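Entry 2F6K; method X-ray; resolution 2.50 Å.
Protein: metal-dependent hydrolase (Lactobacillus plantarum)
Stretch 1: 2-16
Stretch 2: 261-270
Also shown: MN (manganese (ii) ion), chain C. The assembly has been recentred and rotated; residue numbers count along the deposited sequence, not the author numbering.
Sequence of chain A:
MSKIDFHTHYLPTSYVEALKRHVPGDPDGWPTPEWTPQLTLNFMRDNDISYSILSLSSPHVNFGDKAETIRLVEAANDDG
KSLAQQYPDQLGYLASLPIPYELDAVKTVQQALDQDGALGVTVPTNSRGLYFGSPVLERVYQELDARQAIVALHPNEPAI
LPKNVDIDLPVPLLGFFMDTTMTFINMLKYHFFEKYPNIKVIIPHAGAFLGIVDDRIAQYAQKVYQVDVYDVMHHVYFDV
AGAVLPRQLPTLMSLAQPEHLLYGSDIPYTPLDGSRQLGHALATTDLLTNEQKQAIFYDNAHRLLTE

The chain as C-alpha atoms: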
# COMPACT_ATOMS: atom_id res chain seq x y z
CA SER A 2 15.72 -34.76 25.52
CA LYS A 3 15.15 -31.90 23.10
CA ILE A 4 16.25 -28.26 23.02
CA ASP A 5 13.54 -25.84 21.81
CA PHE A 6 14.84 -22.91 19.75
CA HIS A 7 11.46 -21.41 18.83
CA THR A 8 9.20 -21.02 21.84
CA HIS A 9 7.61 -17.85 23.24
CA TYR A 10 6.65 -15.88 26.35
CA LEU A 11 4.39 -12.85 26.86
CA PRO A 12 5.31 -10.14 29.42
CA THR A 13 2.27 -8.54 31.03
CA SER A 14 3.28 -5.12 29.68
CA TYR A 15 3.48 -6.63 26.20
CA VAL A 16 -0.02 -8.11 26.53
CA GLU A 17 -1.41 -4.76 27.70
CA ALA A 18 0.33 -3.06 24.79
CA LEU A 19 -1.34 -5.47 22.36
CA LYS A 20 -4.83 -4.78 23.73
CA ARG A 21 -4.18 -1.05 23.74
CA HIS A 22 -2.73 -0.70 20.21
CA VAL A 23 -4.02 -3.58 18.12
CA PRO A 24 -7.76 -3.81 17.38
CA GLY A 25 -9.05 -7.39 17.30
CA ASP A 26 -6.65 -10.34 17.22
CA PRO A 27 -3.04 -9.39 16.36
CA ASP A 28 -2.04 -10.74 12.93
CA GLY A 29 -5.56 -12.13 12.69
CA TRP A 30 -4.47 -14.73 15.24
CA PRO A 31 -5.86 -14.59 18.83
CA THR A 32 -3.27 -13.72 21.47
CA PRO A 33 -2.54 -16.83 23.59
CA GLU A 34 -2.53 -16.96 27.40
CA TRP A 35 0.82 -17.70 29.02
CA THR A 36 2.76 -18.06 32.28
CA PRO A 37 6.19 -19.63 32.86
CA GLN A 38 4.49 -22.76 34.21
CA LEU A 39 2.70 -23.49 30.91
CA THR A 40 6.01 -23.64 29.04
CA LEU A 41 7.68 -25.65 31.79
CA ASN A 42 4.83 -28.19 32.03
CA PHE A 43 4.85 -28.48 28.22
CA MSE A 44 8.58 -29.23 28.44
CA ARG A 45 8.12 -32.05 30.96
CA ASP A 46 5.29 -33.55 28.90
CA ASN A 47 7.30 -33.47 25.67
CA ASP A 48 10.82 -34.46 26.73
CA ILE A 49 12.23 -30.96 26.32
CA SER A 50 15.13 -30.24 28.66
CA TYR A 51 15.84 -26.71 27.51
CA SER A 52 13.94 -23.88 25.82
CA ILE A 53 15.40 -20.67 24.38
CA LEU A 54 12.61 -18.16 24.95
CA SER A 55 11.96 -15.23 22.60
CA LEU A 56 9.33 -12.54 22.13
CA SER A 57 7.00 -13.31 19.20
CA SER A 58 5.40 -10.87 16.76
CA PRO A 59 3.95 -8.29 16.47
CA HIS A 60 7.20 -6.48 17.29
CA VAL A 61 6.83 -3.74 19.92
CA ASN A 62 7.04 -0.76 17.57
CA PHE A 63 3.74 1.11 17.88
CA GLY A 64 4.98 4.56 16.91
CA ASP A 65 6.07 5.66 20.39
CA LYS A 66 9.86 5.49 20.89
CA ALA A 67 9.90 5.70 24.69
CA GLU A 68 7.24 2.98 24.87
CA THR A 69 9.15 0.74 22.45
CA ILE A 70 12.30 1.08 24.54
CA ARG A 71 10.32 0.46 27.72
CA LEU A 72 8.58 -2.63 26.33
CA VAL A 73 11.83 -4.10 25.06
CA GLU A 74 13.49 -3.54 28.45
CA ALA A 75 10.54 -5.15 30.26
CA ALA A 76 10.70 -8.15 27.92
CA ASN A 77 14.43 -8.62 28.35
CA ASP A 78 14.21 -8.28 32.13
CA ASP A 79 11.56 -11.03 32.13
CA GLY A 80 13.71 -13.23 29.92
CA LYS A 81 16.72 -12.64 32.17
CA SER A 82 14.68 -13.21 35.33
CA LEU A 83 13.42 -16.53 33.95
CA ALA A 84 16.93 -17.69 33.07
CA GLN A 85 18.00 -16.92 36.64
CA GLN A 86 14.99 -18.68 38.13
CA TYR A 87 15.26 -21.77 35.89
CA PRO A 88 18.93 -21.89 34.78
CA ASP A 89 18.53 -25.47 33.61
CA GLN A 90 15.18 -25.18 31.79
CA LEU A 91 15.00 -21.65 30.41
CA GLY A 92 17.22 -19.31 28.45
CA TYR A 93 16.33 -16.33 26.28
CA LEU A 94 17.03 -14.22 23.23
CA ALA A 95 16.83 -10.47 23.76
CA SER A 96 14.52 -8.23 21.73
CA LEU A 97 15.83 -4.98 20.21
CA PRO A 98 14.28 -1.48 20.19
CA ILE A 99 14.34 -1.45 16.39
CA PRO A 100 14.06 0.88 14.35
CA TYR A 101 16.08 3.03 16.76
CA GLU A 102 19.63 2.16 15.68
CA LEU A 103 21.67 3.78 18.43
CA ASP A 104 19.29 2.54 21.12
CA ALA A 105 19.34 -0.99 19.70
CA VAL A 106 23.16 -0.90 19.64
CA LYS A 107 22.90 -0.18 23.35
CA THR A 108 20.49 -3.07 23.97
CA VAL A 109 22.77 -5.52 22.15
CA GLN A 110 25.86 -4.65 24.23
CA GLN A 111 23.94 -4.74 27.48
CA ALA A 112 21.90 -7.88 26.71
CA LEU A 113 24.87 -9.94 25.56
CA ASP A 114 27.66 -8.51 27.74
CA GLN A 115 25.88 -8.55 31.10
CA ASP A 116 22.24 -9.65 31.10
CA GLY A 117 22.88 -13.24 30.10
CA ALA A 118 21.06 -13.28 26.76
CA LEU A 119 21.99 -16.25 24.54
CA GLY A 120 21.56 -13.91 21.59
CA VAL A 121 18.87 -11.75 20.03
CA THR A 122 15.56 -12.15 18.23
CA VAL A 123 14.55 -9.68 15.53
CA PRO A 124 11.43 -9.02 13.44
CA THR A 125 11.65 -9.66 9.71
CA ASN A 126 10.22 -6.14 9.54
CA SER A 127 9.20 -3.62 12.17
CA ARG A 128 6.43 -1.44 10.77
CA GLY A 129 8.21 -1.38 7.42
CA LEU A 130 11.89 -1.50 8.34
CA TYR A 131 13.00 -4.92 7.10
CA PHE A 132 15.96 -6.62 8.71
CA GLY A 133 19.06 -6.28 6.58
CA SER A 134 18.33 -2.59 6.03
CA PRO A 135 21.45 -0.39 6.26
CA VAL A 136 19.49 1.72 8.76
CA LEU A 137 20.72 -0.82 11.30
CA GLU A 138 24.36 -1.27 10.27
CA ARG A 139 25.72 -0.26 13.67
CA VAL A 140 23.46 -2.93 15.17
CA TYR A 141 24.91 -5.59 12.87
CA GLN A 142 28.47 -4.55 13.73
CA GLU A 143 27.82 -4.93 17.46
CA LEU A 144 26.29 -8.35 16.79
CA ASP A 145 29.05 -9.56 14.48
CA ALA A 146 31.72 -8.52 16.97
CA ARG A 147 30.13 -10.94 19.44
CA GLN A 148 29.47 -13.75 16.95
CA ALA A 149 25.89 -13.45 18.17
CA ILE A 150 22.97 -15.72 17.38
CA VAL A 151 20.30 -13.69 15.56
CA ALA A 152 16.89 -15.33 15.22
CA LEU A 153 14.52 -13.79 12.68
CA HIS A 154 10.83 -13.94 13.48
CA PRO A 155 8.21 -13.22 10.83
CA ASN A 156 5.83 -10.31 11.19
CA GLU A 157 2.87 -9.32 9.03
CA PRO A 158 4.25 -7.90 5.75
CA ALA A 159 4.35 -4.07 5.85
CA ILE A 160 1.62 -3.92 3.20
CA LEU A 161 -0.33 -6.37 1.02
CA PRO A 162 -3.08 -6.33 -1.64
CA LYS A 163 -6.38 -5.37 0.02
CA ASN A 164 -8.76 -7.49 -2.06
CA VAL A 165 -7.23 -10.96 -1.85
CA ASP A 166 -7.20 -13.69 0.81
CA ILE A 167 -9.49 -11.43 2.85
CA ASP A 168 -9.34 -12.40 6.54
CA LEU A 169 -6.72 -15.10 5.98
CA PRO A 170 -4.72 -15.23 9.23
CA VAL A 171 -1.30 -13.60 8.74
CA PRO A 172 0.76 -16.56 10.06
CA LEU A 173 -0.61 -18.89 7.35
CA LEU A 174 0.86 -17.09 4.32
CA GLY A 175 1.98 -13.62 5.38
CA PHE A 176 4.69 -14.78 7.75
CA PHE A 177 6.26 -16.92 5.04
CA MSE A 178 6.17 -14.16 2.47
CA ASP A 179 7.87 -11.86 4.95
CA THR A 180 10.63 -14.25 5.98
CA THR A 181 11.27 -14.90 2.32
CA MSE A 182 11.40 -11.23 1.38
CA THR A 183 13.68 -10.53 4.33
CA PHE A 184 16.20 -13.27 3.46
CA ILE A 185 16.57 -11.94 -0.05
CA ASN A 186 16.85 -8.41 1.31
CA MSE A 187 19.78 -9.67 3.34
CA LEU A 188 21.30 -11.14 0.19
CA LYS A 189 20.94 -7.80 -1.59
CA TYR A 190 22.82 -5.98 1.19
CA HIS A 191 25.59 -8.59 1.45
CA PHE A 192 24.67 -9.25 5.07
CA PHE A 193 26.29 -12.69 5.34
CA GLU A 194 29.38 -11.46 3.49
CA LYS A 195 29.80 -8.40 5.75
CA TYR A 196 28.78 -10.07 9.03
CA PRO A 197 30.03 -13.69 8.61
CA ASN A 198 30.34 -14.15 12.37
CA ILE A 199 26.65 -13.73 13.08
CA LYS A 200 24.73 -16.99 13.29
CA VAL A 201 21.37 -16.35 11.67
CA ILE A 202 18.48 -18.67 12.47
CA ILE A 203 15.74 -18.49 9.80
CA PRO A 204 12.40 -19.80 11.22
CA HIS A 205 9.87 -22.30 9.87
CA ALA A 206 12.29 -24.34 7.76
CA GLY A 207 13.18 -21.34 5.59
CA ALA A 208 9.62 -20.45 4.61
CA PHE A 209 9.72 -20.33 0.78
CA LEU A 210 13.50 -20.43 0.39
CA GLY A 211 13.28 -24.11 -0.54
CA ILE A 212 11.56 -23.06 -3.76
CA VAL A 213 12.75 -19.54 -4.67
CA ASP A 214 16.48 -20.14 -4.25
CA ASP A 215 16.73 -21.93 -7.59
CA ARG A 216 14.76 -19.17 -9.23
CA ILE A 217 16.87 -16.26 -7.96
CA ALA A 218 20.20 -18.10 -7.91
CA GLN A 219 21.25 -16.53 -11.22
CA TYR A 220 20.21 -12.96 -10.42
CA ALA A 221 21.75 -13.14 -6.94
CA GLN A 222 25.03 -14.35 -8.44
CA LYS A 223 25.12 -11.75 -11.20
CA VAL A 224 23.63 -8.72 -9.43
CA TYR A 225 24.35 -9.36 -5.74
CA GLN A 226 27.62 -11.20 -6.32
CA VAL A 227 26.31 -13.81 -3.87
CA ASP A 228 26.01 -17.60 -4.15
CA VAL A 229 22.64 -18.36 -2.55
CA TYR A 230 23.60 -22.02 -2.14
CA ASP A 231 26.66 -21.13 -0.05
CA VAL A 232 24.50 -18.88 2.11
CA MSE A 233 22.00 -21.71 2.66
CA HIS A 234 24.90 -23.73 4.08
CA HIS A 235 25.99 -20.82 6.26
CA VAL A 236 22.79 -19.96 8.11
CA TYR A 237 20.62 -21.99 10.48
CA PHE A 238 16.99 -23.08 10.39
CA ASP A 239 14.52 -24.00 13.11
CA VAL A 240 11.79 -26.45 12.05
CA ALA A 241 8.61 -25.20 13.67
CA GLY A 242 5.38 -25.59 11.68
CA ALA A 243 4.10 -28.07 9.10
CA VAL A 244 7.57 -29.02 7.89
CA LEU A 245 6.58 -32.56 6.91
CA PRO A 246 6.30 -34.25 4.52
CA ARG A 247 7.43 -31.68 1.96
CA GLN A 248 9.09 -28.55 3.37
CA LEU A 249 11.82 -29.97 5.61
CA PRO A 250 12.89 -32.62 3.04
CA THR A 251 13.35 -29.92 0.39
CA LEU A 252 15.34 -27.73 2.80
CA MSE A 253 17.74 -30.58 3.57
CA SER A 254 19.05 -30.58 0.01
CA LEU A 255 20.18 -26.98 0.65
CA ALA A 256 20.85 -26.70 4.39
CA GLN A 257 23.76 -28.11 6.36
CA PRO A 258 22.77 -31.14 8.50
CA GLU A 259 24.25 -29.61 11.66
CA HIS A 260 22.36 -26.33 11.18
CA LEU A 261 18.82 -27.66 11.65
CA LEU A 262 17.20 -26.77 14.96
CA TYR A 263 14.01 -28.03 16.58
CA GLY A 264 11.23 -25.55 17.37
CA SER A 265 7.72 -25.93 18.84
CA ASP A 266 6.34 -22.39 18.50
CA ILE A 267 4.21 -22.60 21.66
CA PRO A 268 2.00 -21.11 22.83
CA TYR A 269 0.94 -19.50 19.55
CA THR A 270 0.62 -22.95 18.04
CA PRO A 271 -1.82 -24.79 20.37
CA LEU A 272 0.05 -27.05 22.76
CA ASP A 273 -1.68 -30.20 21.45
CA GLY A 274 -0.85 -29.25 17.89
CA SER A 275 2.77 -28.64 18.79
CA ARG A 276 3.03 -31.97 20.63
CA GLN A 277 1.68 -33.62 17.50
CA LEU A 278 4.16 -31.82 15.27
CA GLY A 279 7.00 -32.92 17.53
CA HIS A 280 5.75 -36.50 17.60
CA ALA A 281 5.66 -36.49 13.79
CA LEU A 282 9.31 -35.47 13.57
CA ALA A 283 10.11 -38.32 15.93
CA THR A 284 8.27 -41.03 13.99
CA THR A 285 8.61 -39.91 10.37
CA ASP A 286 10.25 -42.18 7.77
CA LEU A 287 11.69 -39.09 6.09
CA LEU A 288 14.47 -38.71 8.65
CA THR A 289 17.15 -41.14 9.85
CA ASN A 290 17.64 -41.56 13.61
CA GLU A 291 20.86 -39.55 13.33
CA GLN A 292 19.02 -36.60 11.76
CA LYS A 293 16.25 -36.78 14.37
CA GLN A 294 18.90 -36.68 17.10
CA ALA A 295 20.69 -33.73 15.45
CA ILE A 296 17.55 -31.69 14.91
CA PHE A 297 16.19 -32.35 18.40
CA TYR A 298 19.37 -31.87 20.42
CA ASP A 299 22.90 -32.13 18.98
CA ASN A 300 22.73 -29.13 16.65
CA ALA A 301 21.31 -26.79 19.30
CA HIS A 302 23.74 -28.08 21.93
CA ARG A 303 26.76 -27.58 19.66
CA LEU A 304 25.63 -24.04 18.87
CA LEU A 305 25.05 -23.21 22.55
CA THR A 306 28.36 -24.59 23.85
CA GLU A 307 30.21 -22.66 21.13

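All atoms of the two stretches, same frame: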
# COMPACT_ATOMS: atom_id res chain seq x y z
N SER A 2 16.44 -36.05 25.32
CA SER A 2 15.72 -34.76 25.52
C SER A 2 15.95 -33.83 24.35
O SER A 2 16.93 -33.98 23.62
CB SER A 2 16.20 -34.07 26.78
OG SER A 2 15.71 -34.75 27.92
N LYS A 3 15.05 -32.86 24.19
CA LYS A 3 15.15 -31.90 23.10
C LYS A 3 15.45 -30.50 23.62
O LYS A 3 15.23 -30.18 24.79
CB LYS A 3 13.82 -31.85 22.34
CG LYS A 3 13.16 -33.19 22.18
CD LYS A 3 11.73 -33.06 21.68
CE LYS A 3 11.03 -34.41 21.64
NZ LYS A 3 9.58 -34.24 21.52
N ILE A 4 15.97 -29.66 22.72
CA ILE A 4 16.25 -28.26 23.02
C ILE A 4 15.34 -27.49 22.06
O ILE A 4 15.38 -27.71 20.85
CB ILE A 4 17.73 -27.89 22.75
CG1 ILE A 4 18.63 -28.60 23.76
CG2 ILE A 4 17.90 -26.38 22.86
CD1 ILE A 4 20.11 -28.45 23.47
N ASP A 5 14.50 -26.62 22.60
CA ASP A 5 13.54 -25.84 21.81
C ASP A 5 14.07 -24.46 21.43
O ASP A 5 14.25 -23.61 22.30
CB ASP A 5 12.25 -25.68 22.63
CG ASP A 5 11.06 -25.32 21.77
OD1 ASP A 5 11.25 -24.76 20.66
OD2 ASP A 5 9.92 -25.59 22.22
N PHE A 6 14.31 -24.21 20.15
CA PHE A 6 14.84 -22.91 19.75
C PHE A 6 13.81 -21.92 19.21
O PHE A 6 14.16 -20.85 18.70
CB PHE A 6 15.95 -23.08 18.72
CG PHE A 6 17.27 -22.55 19.18
CD1 PHE A 6 18.31 -23.43 19.51
CD2 PHE A 6 17.49 -21.19 19.31
CE1 PHE A 6 19.54 -22.95 19.95
CE2 PHE A 6 18.72 -20.69 19.76
CZ PHE A 6 19.75 -21.58 20.08
N HIS A 7 12.53 -22.28 19.30
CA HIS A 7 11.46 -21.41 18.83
C HIS A 7 10.27 -21.64 19.74
O HIS A 7 9.39 -22.45 19.46
CB HIS A 7 11.09 -21.73 17.38
CG HIS A 7 10.13 -20.75 16.76
ND1 HIS A 7 10.21 -20.36 15.44
CD2 HIS A 7 9.04 -20.12 17.28
CE1 HIS A 7 9.21 -19.54 15.17
NE2 HIS A 7 8.49 -19.37 16.26
N THR A 8 10.26 -20.92 20.85
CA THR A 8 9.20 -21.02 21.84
C THR A 8 9.05 -19.61 22.41
O THR A 8 10.03 -18.86 22.50
CB THR A 8 9.58 -22.08 22.91
OG1 THR A 8 8.62 -22.06 23.97
CG2 THR A 8 10.98 -21.84 23.45
N HIS A 9 7.83 -19.22 22.78
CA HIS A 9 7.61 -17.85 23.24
C HIS A 9 7.04 -17.59 24.64
O HIS A 9 6.51 -18.48 25.31
CB HIS A 9 6.71 -17.12 22.24
CG HIS A 9 7.18 -17.20 20.82
ND1 HIS A 9 8.37 -16.65 20.39
CD2 HIS A 9 6.60 -17.73 19.72
CE1 HIS A 9 8.50 -16.85 19.09
NE2 HIS A 9 7.44 -17.50 18.66
N TYR A 10 7.16 -16.33 25.06
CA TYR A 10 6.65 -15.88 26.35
C TYR A 10 5.99 -14.52 26.13
O TYR A 10 6.29 -13.84 25.15
CB TYR A 10 7.78 -15.76 27.39
CG TYR A 10 8.83 -14.71 27.09
CD1 TYR A 10 9.02 -13.61 27.94
CD2 TYR A 10 9.66 -14.81 25.98
CE1 TYR A 10 10.00 -12.65 27.68
CE2 TYR A 10 10.64 -13.85 25.71
CZ TYR A 10 10.80 -12.78 26.57
OH TYR A 10 11.77 -11.84 26.32
N LEU A 11 5.07 -14.13 27.01
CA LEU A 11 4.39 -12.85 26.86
C LEU A 11 4.37 -12.02 28.14
O LEU A 11 3.58 -12.29 29.04
CB LEU A 11 2.94 -13.06 26.38
CG LEU A 11 2.72 -13.54 24.94
CD1 LEU A 11 3.05 -15.02 24.81
CD2 LEU A 11 1.28 -13.32 24.54
N PRO A 12 5.25 -11.01 28.24
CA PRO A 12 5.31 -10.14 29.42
C PRO A 12 3.95 -9.46 29.59
O PRO A 12 3.25 -9.19 28.60
CB PRO A 12 6.41 -9.14 29.05
CG PRO A 12 7.33 -9.94 28.20
CD PRO A 12 6.35 -10.70 27.30
N THR A 13 3.56 -9.17 30.82
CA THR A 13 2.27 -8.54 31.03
C THR A 13 2.18 -7.19 30.33
O THR A 13 1.13 -6.85 29.77
CB THR A 13 1.96 -8.37 32.53
OG1 THR A 13 3.09 -7.80 33.19
CG2 THR A 13 1.65 -9.72 33.16
N SER A 14 3.27 -6.42 30.33
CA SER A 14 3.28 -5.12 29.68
C SER A 14 3.10 -5.27 28.18
O SER A 14 2.51 -4.40 27.53
CB SER A 14 4.60 -4.38 29.96
OG SER A 14 5.72 -5.13 29.50
N TYR A 15 3.61 -6.36 27.63
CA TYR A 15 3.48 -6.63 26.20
C TYR A 15 2.02 -6.94 25.87
O TYR A 15 1.49 -6.46 24.86
CB TYR A 15 4.37 -7.81 25.81
CG TYR A 15 4.24 -8.25 24.38
CD1 TYR A 15 4.69 -7.44 23.33
CD2 TYR A 15 3.68 -9.48 24.06
CE1 TYR A 15 4.59 -7.86 22.01
CE2 TYR A 15 3.57 -9.90 22.74
CZ TYR A 15 4.03 -9.09 21.72
OH TYR A 15 3.95 -9.53 20.41
N VAL A 16 1.38 -7.74 26.71
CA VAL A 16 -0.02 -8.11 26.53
C VAL A 16 -0.90 -6.86 26.60
O VAL A 16 -1.82 -6.70 25.80
CB VAL A 16 -0.48 -9.12 27.62
CG1 VAL A 16 -1.98 -9.31 27.57
CG2 VAL A 16 0.22 -10.45 27.42
N LEU A 261 20.27 -27.53 11.52
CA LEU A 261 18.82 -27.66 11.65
C LEU A 261 18.44 -27.74 13.12
O LEU A 261 18.91 -28.61 13.84
CB LEU A 261 18.35 -28.91 10.90
CG LEU A 261 18.66 -28.88 9.40
CD1 LEU A 261 18.37 -30.25 8.80
CD2 LEU A 261 17.85 -27.79 8.71
N LEU A 262 17.59 -26.82 13.56
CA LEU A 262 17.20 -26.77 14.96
C LEU A 262 15.71 -27.02 15.18
O LEU A 262 14.88 -26.56 14.42
CB LEU A 262 17.56 -25.41 15.53
CG LEU A 262 19.02 -24.99 15.34
CD1 LEU A 262 19.16 -23.50 15.66
CD2 LEU A 262 19.92 -25.82 16.26
N TYR A 263 15.39 -27.75 16.25
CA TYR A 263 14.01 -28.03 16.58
C TYR A 263 13.33 -26.78 17.12
O TYR A 263 13.98 -25.93 17.74
CB TYR A 263 13.92 -29.12 17.65
CG TYR A 263 12.53 -29.27 18.21
CD1 TYR A 263 11.48 -29.72 17.41
CD2 TYR A 263 12.26 -28.95 19.54
CE1 TYR A 263 10.19 -29.84 17.92
CE2 TYR A 263 10.97 -29.07 20.05
CZ TYR A 263 9.95 -29.51 19.24
OH TYR A 263 8.68 -29.65 19.75
N GLY A 264 12.02 -26.68 16.89
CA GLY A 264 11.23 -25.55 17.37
C GLY A 264 9.78 -25.99 17.55
O GLY A 264 9.26 -26.76 16.73
N SER A 265 9.11 -25.53 18.61
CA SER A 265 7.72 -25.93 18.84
C SER A 265 6.72 -24.82 18.53
O SER A 265 5.59 -25.09 18.12
CB SER A 265 7.53 -26.41 20.28
OG SER A 265 7.57 -25.32 21.17
N ASP A 266 7.14 -23.58 18.75
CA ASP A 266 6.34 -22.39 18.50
C ASP A 266 5.16 -22.21 19.46
O ASP A 266 4.17 -21.59 19.10
CB ASP A 266 5.81 -22.37 17.07
CG ASP A 266 5.69 -20.96 16.51
OD1 ASP A 266 5.86 -19.99 17.28
OD2 ASP A 266 5.42 -20.82 15.30
N ILE A 267 5.27 -22.76 20.67
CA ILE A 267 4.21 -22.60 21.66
C ILE A 267 4.42 -21.21 22.25
O ILE A 267 5.55 -20.72 22.26
CB ILE A 267 4.31 -23.63 22.80
CG1 ILE A 267 5.65 -23.47 23.53
CG2 ILE A 267 4.14 -25.04 22.27
CD1 ILE A 267 5.74 -24.22 24.85
N PRO A 268 3.36 -20.58 22.78
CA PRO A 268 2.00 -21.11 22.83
C PRO A 268 1.12 -20.63 21.68
O PRO A 268 -0.10 -20.85 21.69
CB PRO A 268 1.51 -20.63 24.18
CG PRO A 268 2.08 -19.25 24.23
CD PRO A 268 3.50 -19.43 23.70
N TYR A 269 1.72 -19.99 20.69
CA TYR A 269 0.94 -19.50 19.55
C TYR A 269 0.35 -20.67 18.79
O TYR A 269 -0.78 -20.60 18.32
CB TYR A 269 1.80 -18.60 18.67
CG TYR A 269 2.10 -17.29 19.37
CD1 TYR A 269 1.33 -16.15 19.12
CD2 TYR A 269 3.10 -17.21 20.35
CE1 TYR A 269 1.56 -14.96 19.82
CE2 TYR A 269 3.33 -16.03 21.05
CZ TYR A 269 2.56 -14.91 20.79
OH TYR A 269 2.79 -13.77 21.50
N THR A 270 1.13 -21.74 18.67
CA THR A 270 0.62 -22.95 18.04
C THR A 270 0.06 -23.67 19.27
O THR A 270 0.77 -23.82 20.27
CB THR A 270 1.74 -23.81 17.43
OG1 THR A 270 2.33 -23.13 16.31
CG2 THR A 270 1.19 -25.17 16.98
MN MN C . 6.90 -17.98 16.50
O HOH W 1 7.76 -32.19 21.26
O HOH W 2 16.93 -27.27 18.75
O HOH W 3 5.58 -13.63 22.57
O HOH W 4 5.94 -18.36 14.69
O HOH W 5 4.95 -16.90 17.11

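Residues 2-16 and 261-270, whose touching residues are at least 254 positions apart in sequence, run alongside each other and bury 718 Å² between them. Stretch 1 opens with a strand that includes residues 3-5, turns a corner at Phe-6 and His-7, and reaches a helix that begins at Thr-13, with Pro-12 at the N-cap. Stretch 2 leaves a short strand at 261-262 and continues as loop. The CA atoms of His-7 and Gly-264 lie 4.4 Å apart and those of Thr-8 and Asp-266 4.6 Å apart, so the backbones come close at the corner and just past it.

Three backbone hydrogen bonds set this pairing: Phe-6 N to Tyr-263 O (3.0 Å), Asp-266 N to His-7 O (2.6 Å) and His-9 N to Ile-267 O (2.8 Å). His-7 O also accepts a weak bond from Ser-265 N (3.2 Å), so one carbonyl receives two successive amides. Gly-264 fits closely here: an ideal CB would lie 2.8 Å from His-7 CB, a clash.

Asp-5 ties the corner together through its carboxylate. Its OD1 accepts from Ser-265 N (3.1 Å) and, within its own stretch, from His-7 N (3.1 Å), while its OD2 accepts from Ser-265 OG (2.6 Å). The side chain thus braces the turn in its own stretch and fastens it to the neighbouring loop.

The same corner brings both stretches to the manganese ion, which is bound by His-7 NE2 at 2.1 Å, His-9 NE2 at 2.3 Å and Asp-266 OD1 at 2.4 Å, together with two waters and one atom elsewhere in the structure. Asp-266 OD1 lies only 2.9 Å from His-7 NE2 and 3.3 Å from His-9 NE2, but these approaches reflect shared coordination rather than hydrogen bonding. Asp-266 OD2 accepts a hydrogen bond from one of the metal-bound waters (2.6 Å to its O). Such a site agrees with the annotation as a metal-dependent hydrolase.

Ring and aliphatic contacts, with a few polar ones, surround the metal site. At the corner, Leu-262 CD1 sits over one face of the Phe-6 ring, 4.3 Å from its centroid; before it, the Tyr-263 ring meets Ile-4 O at its edge (CD2 to O, 3.6 Å). Beyond the corner, the cis peptide bond precedes Pro-268, whose CD approaches His-9 O at 3.5 Å. The Tyr-269 ring meets that of His-9 obliquely, with planes at 86°, and packs against Leu-11, whose CD1 lies 3.9 Å from Tyr-269 CE2. A water links Tyr-10 O (2.7 Å from the water O) to Tyr-269 OH (3.0 Å from the same atom).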